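Local atomic coordinates of penicillin binding protein 2X (Streptococcus thermophilus, PDB entry 5U47), a protein that probably cross-links peptidoglycan strands as a penicillin-sensitive transpeptidase of the divisome, building the septal cell wall. Residues Ala79-Leu82 with Lys83-Gly87; Thr518-Gly522 with Thr523-Leu527; Pro550-Asn554 with Asn555-Ala559. The protein carries 1 engineered substitution. All coordinates share one frame; numbering follows the deposited sequence. Where two conformers were deposited one is given.

The three contacts are local, each within one continuous stretch. Interaction 1 is the C-terminal part of helix 72-86, in the dimerisation domain. Its nearest atoms are about 47 Å from interaction 3. Interactions 2 and 3 belong to the transpeptidase domain and lie at the surface, their centres about 15 Å apart. They touch where N524 meets P550 and W553. Interaction 2 leads into strand 526-534, and interaction 3 joins strand 541-548 to helix 558-572. Interaction 1, partly buried, rests on backbone bonds and aliphatic side chains. Interaction 2 combines a beta turn, a weak carboxylate bond and aliphatic contact, with a water between its arms. Interaction 3 combines an Asx turn with an aromatic cluster.

Interaction 1 (Ala79-Leu82 with Lys83-Gly87); sequences ADIL and KDKLG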
# COMPACT_ATOMS: atom_id res chain seq x y z
N ALA A 79 8.97 48.86 13.75
CA ALA A 79 10.03 48.13 14.47
C ALA A 79 9.57 47.74 15.89
O ALA A 79 9.85 46.62 16.36
CB ALA A 79 11.31 48.95 14.52
N ASP A 80 8.87 48.67 16.56
CA ASP A 80 8.34 48.40 17.91
C ASP A 80 7.40 47.21 17.85
O ASP A 80 7.49 46.29 18.68
CB ASP A 80 7.59 49.62 18.46
CG ASP A 80 8.50 50.82 18.73
OD1 ASP A 80 9.74 50.64 18.80
OD2 ASP A 80 7.97 51.94 18.87
N ILE A 81 6.54 47.21 16.84
CA ILE A 81 5.59 46.12 16.63
C ILE A 81 6.31 44.78 16.33
O ILE A 81 5.97 43.76 16.94
CB ILE A 81 4.56 46.47 15.54
CG1 ILE A 81 3.66 47.62 16.03
CG2 ILE A 81 3.72 45.24 15.18
CD1 ILE A 81 2.78 48.26 14.96
N LEU A 82 7.29 44.80 15.43
CA LEU A 82 8.01 43.58 15.07
C LEU A 82 8.83 43.02 16.23
O LEU A 82 8.97 41.79 16.36
CB LEU A 82 8.86 43.77 13.80
CG LEU A 82 8.10 44.10 12.49
CD1 LEU A 82 8.94 43.69 11.29
CD2 LEU A 82 6.75 43.40 12.39
N LYS A 83 9.36 43.90 17.07
CA LYS A 83 10.13 43.49 18.24
C LYS A 83 9.21 42.79 19.23
O LYS A 83 9.46 41.65 19.61
CB LYS A 83 10.80 44.70 18.90
CG LYS A 83 11.63 44.35 20.14
CD LYS A 83 12.78 43.41 19.82
CE LYS A 83 13.58 43.06 21.07
NZ LYS A 83 14.70 42.13 20.77
N ASP A 84 8.14 43.47 19.63
CA ASP A 84 7.19 42.91 20.58
C ASP A 84 6.54 41.60 20.09
O ASP A 84 6.46 40.62 20.85
CB ASP A 84 6.09 43.94 20.90
CG ASP A 84 4.99 43.36 21.78
OD1 ASP A 84 5.31 42.67 22.78
OD2 ASP A 84 3.80 43.60 21.47
N LYS A 85 6.11 41.58 18.83
CA LYS A 85 5.39 40.42 18.26
C LYS A 85 6.24 39.25 17.68
O LYS A 85 5.83 38.10 17.78
CB LYS A 85 4.43 40.91 17.17
CG LYS A 85 3.42 41.95 17.63
CD LYS A 85 2.43 41.42 18.65
CE LYS A 85 1.33 42.44 18.94
NZ LYS A 85 0.35 41.96 19.95
N LEU A 86 7.40 39.55 17.09
CA LEU A 86 8.28 38.53 16.48
C LEU A 86 9.68 38.43 17.09
O LEU A 86 10.44 37.54 16.70
CB LEU A 86 8.45 38.79 14.98
CG LEU A 86 7.20 38.69 14.10
CD1 LEU A 86 7.54 39.06 12.67
CD2 LEU A 86 6.59 37.29 14.17
N GLY A 87 10.03 39.32 18.01
CA GLY A 87 11.37 39.29 18.61
C GLY A 87 12.46 39.71 17.64
O GLY A 87 13.61 39.27 17.76
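L82 O accepts the L86 amide, with L82 O and L86 N 2.8 Å apart. This is the last of four successive i to i+4 bonds across the contact. The one before it, K85 N to I81 O, is 2.9 Å long. D84 N to D80 O is 3.0 Å and nearly straight, with an N-H...O angle of 173°. The helix stops at L86; G87 leaves helical geometry with positive phi, though G87 N still bonds to K83 O at 2.9 Å.

Side chains meet one turn apart. I81 CG2 lies 4.1 Å from K85 CG, and the two chains run obliquely to each other. With chi1 at -67°, I81 sets CG2 opposite its backbone N, and this branch meets K85. L82 CD2 and L86 CD1 are a looser apolar pair, 4.4 Å apart. I81 and K85 both pack on L122 and T125 of helix 116-128, and the K85 ammonium forms a salt bridge with D121 of that helix. L82 also reaches T93 and F107, while L86 meets I114. Backbone bonds therefore hold the helix to its last turn, while aliphatic side chains and the K85-D121 salt bridge join it to its neighbours.

Interaction 2 (Thr518-Gly522 with Thr523-Leu527); sequences TYKVG and TNETL
E525 reaches across K520 to the amide of G522. Its CB lies 3.3 Å from G522 O. Its CG meets the K520 chain, 3.7 Å from K520 CD. E525 CD lies 3.8 Å from K520 CD. At the tip, E525 OE2 accepts a weak hydrogen bond from the G522 amide, with OE2 and G522 N 3.1 Å apart and an N-H...O angle of only 126°. E525 OE2 also lies 3.6 Å from K520 CB. K520, with chi1 -64° and its chain extended beyond CG, lays its methylenes across E525 at about a right angle, while the charged ends stay apart. E525 OE1 and K520 NZ are 4.9 Å from each other, and the K520 ammonium makes its salt bridge with E549 instead.

The backbone forms a type II beta turn from G522 to E525, closed by E525 N to G522 O at 3.2 Å. E525 is the centre of an inverse gamma turn leading toward strand 526-534. A water lies 2.8 Å from both K520 O and E525 O and links the two arms of the loop. The closure thus depends on modest polar bonds and aliphatic contact, with any K520-E525 attraction probably a longer-range addition.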
# COMPACT_ATOMS: atom_id res chain seq x y z
N THR A 518 24.67 -16.25 -8.30
CA THR A 518 24.16 -17.35 -7.48
C THR A 518 23.90 -16.91 -6.03
O THR A 518 24.24 -15.80 -5.62
CB THR A 518 25.15 -18.54 -7.47
OG1 THR A 518 26.45 -18.07 -7.07
CG2 THR A 518 25.24 -19.19 -8.86
N TYR A 519 23.30 -17.81 -5.25
CA TYR A 519 22.94 -17.52 -3.87
C TYR A 519 24.13 -17.29 -2.93
O TYR A 519 25.19 -17.90 -3.08
CB TYR A 519 22.08 -18.66 -3.31
CG TYR A 519 20.79 -18.90 -4.07
CD1 TYR A 519 19.83 -17.89 -4.17
CD2 TYR A 519 20.52 -20.13 -4.66
CE1 TYR A 519 18.65 -18.09 -4.86
CE2 TYR A 519 19.33 -20.34 -5.35
CZ TYR A 519 18.40 -19.31 -5.44
OH TYR A 519 17.22 -19.49 -6.11
N LYS A 520 23.95 -16.38 -1.97
CA LYS A 520 24.97 -16.09 -0.95
C LYS A 520 25.08 -17.29 -0.02
O LYS A 520 24.09 -17.99 0.24
CB LYS A 520 24.63 -14.84 -0.15
CG LYS A 520 24.59 -13.56 -0.95
CD LYS A 520 24.19 -12.40 -0.06
CE LYS A 520 24.10 -11.09 -0.82
NZ LYS A 520 23.61 -9.99 0.06
N VAL A 521 26.28 -17.53 0.50
CA VAL A 521 26.54 -18.69 1.37
C VAL A 521 26.76 -18.37 2.86
O VAL A 521 26.74 -19.29 3.68
CB VAL A 521 27.74 -19.51 0.83
CG1 VAL A 521 27.34 -20.23 -0.45
CG2 VAL A 521 28.96 -18.64 0.60
N GLY A 522 26.93 -17.10 3.21
CA GLY A 522 27.18 -16.73 4.61
C GLY A 522 26.12 -17.19 5.60
O GLY A 522 24.97 -17.44 5.22
N THR A 523 26.52 -17.29 6.87
CA THR A 523 25.61 -17.70 7.94
C THR A 523 24.55 -16.63 8.14
O THR A 523 24.87 -15.44 8.25
CB THR A 523 26.38 -17.91 9.27
OG1 THR A 523 27.51 -18.76 9.04
CG2 THR A 523 25.46 -18.53 10.34
N ASN A 524 23.28 -17.06 8.19
CA ASN A 524 22.12 -16.16 8.31
C ASN A 524 22.00 -15.16 7.14
O ASN A 524 21.30 -14.15 7.25
CB ASN A 524 22.12 -15.42 9.67
CG ASN A 524 21.90 -16.35 10.85
OD1 ASN A 524 21.03 -17.22 10.82
ND2 ASN A 524 22.69 -16.15 11.90
N GLU A 525 22.66 -15.45 6.02
CA GLU A 525 22.58 -14.56 4.86
C GLU A 525 21.37 -15.08 4.05
O GLU A 525 21.47 -15.61 2.94
CB GLU A 525 23.91 -14.56 4.11
CG GLU A 525 24.32 -13.18 3.59
CD GLU A 525 25.81 -13.08 3.32
OE1 GLU A 525 26.39 -12.01 3.60
OE2 GLU A 525 26.41 -14.09 2.86
N THR A 526 20.21 -14.90 4.67
CA THR A 526 18.94 -15.39 4.18
C THR A 526 17.83 -14.40 4.43
O THR A 526 18.01 -13.43 5.16
CB THR A 526 18.53 -16.66 4.98
OG1 THR A 526 18.60 -16.37 6.39
CG2 THR A 526 19.44 -17.84 4.65
N LEU A 527 16.70 -14.67 3.80
CA LEU A 527 15.50 -13.91 4.00
C LEU A 527 14.66 -14.80 4.89
O LEU A 527 14.34 -15.93 4.50
CB LEU A 527 14.76 -13.66 2.70
CG LEU A 527 13.42 -12.96 2.91
CD1 LEU A 527 13.61 -11.51 3.36
CD2 LEU A 527 12.60 -12.99 1.64
O HOH W 1 21.41 -17.10 0.62

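Interaction 3 (Pro550-Asn554 with Asn555-Ala559); sequences PKTWN and NNFFA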
# COMPACT_ATOMS: atom_id res chain seq x y z
N PRO A 550 19.62 -11.16 8.79
CA PRO A 550 19.79 -10.84 10.19
C PRO A 550 21.19 -11.25 10.68
O PRO A 550 21.62 -12.37 10.40
CB PRO A 550 18.72 -11.69 10.87
CG PRO A 550 18.53 -12.85 9.96
CD PRO A 550 18.69 -12.29 8.58
N LYS A 551 21.90 -10.34 11.35
CA LYS A 551 23.21 -10.66 11.94
C LYS A 551 23.07 -11.77 12.97
O LYS A 551 23.92 -12.65 13.05
CB LYS A 551 23.86 -9.47 12.65
CG LYS A 551 24.88 -8.67 11.86
CD LYS A 551 24.27 -7.88 10.73
CE LYS A 551 25.33 -7.05 10.02
NZ LYS A 551 24.78 -6.35 8.83
N THR A 552 22.01 -11.67 13.77
CA THR A 552 21.69 -12.62 14.83
C THR A 552 20.31 -13.16 14.53
O THR A 552 19.39 -12.37 14.26
CB THR A 552 21.66 -11.91 16.22
OG1 THR A 552 22.85 -11.14 16.40
CG2 THR A 552 21.56 -12.93 17.35
N TRP A 553 20.15 -14.48 14.54
CA TRP A 553 18.84 -15.07 14.23
C TRP A 553 18.44 -16.28 15.07
O TRP A 553 19.25 -17.13 15.39
CB TRP A 553 18.73 -15.48 12.75
CG TRP A 553 17.36 -16.01 12.48
CD1 TRP A 553 17.00 -17.31 12.24
CD2 TRP A 553 16.15 -15.26 12.54
NE1 TRP A 553 15.63 -17.40 12.10
CE2 TRP A 553 15.09 -16.16 12.28
CE3 TRP A 553 15.87 -13.92 12.76
CZ2 TRP A 553 13.78 -15.75 12.25
CZ3 TRP A 553 14.55 -13.50 12.73
CH2 TRP A 553 13.52 -14.41 12.46
N ASN A 554 17.15 -16.34 15.36
CA ASN A 554 16.53 -17.43 16.07
C ASN A 554 15.04 -17.27 15.76
O ASN A 554 14.52 -16.17 15.82
CB ASN A 554 16.81 -17.29 17.57
CG ASN A 554 16.26 -18.45 18.38
OD1 ASN A 554 15.14 -18.92 18.15
ND2 ASN A 554 17.03 -18.88 19.36
N ASN A 555 14.36 -18.36 15.44
CA ASN A 555 12.92 -18.27 15.14
C ASN A 555 12.10 -17.64 16.27
O ASN A 555 11.08 -17.03 16.01
CB ASN A 555 12.34 -19.62 14.72
CG ASN A 555 12.67 -19.97 13.27
OD1 ASN A 555 12.92 -19.09 12.45
ND2 ASN A 555 12.63 -21.25 12.95
N ASN A 556 12.59 -17.76 17.50
CA ASN A 556 11.95 -17.17 18.66
C ASN A 556 11.79 -15.66 18.53
O ASN A 556 10.93 -15.07 19.20
CB ASN A 556 12.75 -17.47 19.94
CG ASN A 556 12.79 -18.95 20.27
OD1 ASN A 556 11.97 -19.73 19.78
ND2 ASN A 556 13.75 -19.36 21.11
N PHE A 557 12.62 -15.02 17.70
CA PHE A 557 12.51 -13.57 17.53
C PHE A 557 11.18 -13.15 16.93
O PHE A 557 10.77 -12.01 17.14
CB PHE A 557 13.64 -12.96 16.69
CG PHE A 557 15.01 -13.08 17.32
CD1 PHE A 557 15.20 -13.07 18.69
CD2 PHE A 557 16.14 -13.08 16.50
CE1 PHE A 557 16.47 -13.15 19.24
CE2 PHE A 557 17.42 -13.14 17.05
CZ PHE A 557 17.58 -13.18 18.42
N PHE A 558 10.52 -14.03 16.18
CA PHE A 558 9.22 -13.67 15.61
C PHE A 558 8.18 -13.36 16.68
O PHE A 558 7.25 -12.60 16.43
CB PHE A 558 8.67 -14.75 14.67
CG PHE A 558 9.36 -14.82 13.34
CD1 PHE A 558 9.51 -13.69 12.56
CD2 PHE A 558 9.77 -16.04 12.83
CE1 PHE A 558 10.12 -13.75 11.32
CE2 PHE A 558 10.36 -16.13 11.57
CZ PHE A 558 10.54 -14.98 10.81
N ALA A 559 8.35 -13.93 17.87
CA ALA A 559 7.42 -13.68 18.97
C ALA A 559 7.44 -12.21 19.39
O ALA A 559 6.45 -11.71 19.91
CB ALA A 559 7.75 -14.55 20.15
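N554 is extended and F557 folds back on it, with N555 to F557 in helical phi/psi and F557 N bonded to N554 O at 2.9 Å to close a beta turn. The N554 side chain adds a second bond. Its OD1 accepts N556 N at 2.9 Å, with an N-H...O angle of 166°, which makes an Asx turn. The anti placement of N554 CG relative to its backbone N (chi1 -177°) carries the amide forward to this donor. N554 CB lies over the centre of the F557 ring in a CH-pi contact, 4.2 Å from the centroid. T552 O comes to the edge of that ring, near its plane.

W553 is the middle of an aromatic cluster. F557 turns an edge toward the W553 face in an offset edge-to-face pair, with planes 80° apart. W553 in turn directs its own edge at the face of F558. There W553 CH2 is 3.5 Å from F558 CZ, offset toward the rim. On the indole's polar side, W553 NE1 donates to N555 OD1 at 3.2 Å, reaching it from above the amide plane.

Neighbouring elements pack against the cluster. W553 and F557 touch T241 of helix 224-241, and F558 meets V530 of strand 526-534. The result is a strand-to-helix connection in the transpeptidase domain, which has the fold shared with serine beta-lactamases: an Asx turn with an edge-to-face aromatic cluster between strand 541-548 of the antiparallel sheet and helix 558-572.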